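Local coordinates for PGRP-Hd - Peptidoglycan recognition protein homologue (Alvinella pompejana, PDB 3EP1) that probably recognises bacterial peptidoglycan in innate immunity, as a homologue of the peptidoglycan recognition proteins with an amidase-like fold, at the interface of chains A and B. Coordinates in Å, arbitrary orientation; residue numbers count along the deposited sequence, not the author numbering. Chains: chain A/B, PGRP-Hd - Peptidoglycan recognition protein homologue.

The interface of chains A and B. Residues chain A 1-4; chain B 140-141, 147.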
loop_
_atom_site.group_PDB
_atom_site.type_symbol
_atom_site.label_atom_id
_atom_site.label_comp_id
_atom_site.label_asym_id
_atom_site.label_seq_id
_atom_site.Cartn_x
_atom_site.Cartn_y
_atom_site.Cartn_z
ATOM N N LEU A 1 -6.657 -5.058 7.210
ATOM C CA LEU A 1 -6.054 -3.971 8.035
ATOM C C LEU A 1 -4.539 -4.076 8.010
ATOM O O LEU A 1 -3.855 -3.209 7.457
ATOM C CB LEU A 1 -6.558 -4.058 9.481
ATOM N N ALA A 2 -4.018 -5.144 8.602
ATOM C CA ALA A 2 -2.576 -5.353 8.650
ATOM C C ALA A 2 -2.113 -6.591 7.870
ATOM O O ALA A 2 -0.915 -6.890 7.821
ATOM C CB ALA A 2 -2.127 -5.451 10.101
ATOM N N ASP A 3 -3.057 -7.303 7.255
ATOM C CA ASP A 3 -2.724 -8.507 6.500
ATOM C C ASP A 3 -2.220 -8.211 5.085
ATOM O O ASP A 3 -2.637 -7.243 4.454
ATOM C CB ASP A 3 -3.939 -9.434 6.458
ATOM C CG ASP A 3 -4.377 -9.867 7.848
ATOM O OD1 ASP A 3 -3.516 -10.402 8.590
ATOM O OD2 ASP A 3 -5.567 -9.665 8.204
ATOM N N SER A 4 -1.307 -9.042 4.590
ATOM C CA SER A 4 -0.770 -8.821 3.257
ATOM C C SER A 4 -1.710 -9.364 2.192
ATOM O O SER A 4 -2.636 -10.118 2.490
ATOM C CB SER A 4 0.593 -9.492 3.102
ATOM O OG SER A 4 0.452 -10.895 2.958
ATOM N N GLN B 140 2.648 -3.555 4.957
ATOM C CA GLN B 140 2.201 -4.871 5.376
ATOM C C GLN B 140 1.423 -5.554 4.243
ATOM O O GLN B 140 1.615 -6.743 3.972
ATOM C CB GLN B 140 1.347 -4.742 6.641
ATOM C CG GLN B 140 2.183 -4.405 7.886
ATOM C CD GLN B 140 1.345 -4.147 9.126
ATOM O OE1 GLN B 140 1.781 -4.418 10.248
ATOM N NE2 GLN B 140 0.149 -3.608 8.936
ATOM N N ALA B 141 0.570 -4.790 3.565
ATOM C CA ALA B 141 -0.216 -5.330 2.465
ATOM C C ALA B 141 0.706 -5.928 1.414
ATOM O O ALA B 141 0.392 -6.958 0.814
ATOM C CB ALA B 141 -1.079 -4.232 1.838
ATOM N N SER B 147 2.911 -8.622 9.534
ATOM C CA SER B 147 1.590 -8.210 9.999
ATOM C C SER B 147 1.505 -7.863 11.488
ATOM O O SER B 147 0.486 -7.352 11.949
ATOM C CB SER B 147 0.560 -9.297 9.681
ATOM O OG SER B 147 -0.752 -8.845 9.985
#
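B:Ser147 and B:Gln140 lie on opposite sides of the backbone carbonyl of A:Ala2. With OG anti to the backbone N (chi1 -173°), the B:Ser147 hydroxyl reaches toward chain A and lies 2.9 Å from the A:Ala2 carbonyl O. It stands almost directly above the peptide plane, making an angle of about 101° with the C=O bond, so the hydrogen bond is weak despite its length. The same OG has a second weak bond, at 3.5 Å, to carboxylate OD1 of A:Asp3; at the hydroxyl the two acceptors diverge by nearly a right angle, and its one hydrogen cannot point well at both.

From the other side, obliquely and from beyond the O, CB of B:Gln140 comes within 3.3 Å of the A:Ala2 O. Its chain runs on extended beyond CG and carries the amide alongside A:Ala2, where CD lies 3.8 Å from the methyl CB. As modelled, the amide N end, NE2, is turned toward CA and CB of A:Ala2, with OE1 farther off.

Further along the N-terminal segment, A:Ser4 meets the end of helix 126-141 through CA and CB, its CA 3.6 Å from the CA of B:Ala141. This small patch belongs to a two-fold interface and recurs with the chains exchanged; the pairing may or may not persist outside the crystal. At the helix end, CB of A:Ser4 lies 3.4 Å from the carbonyl O of B:Ala141.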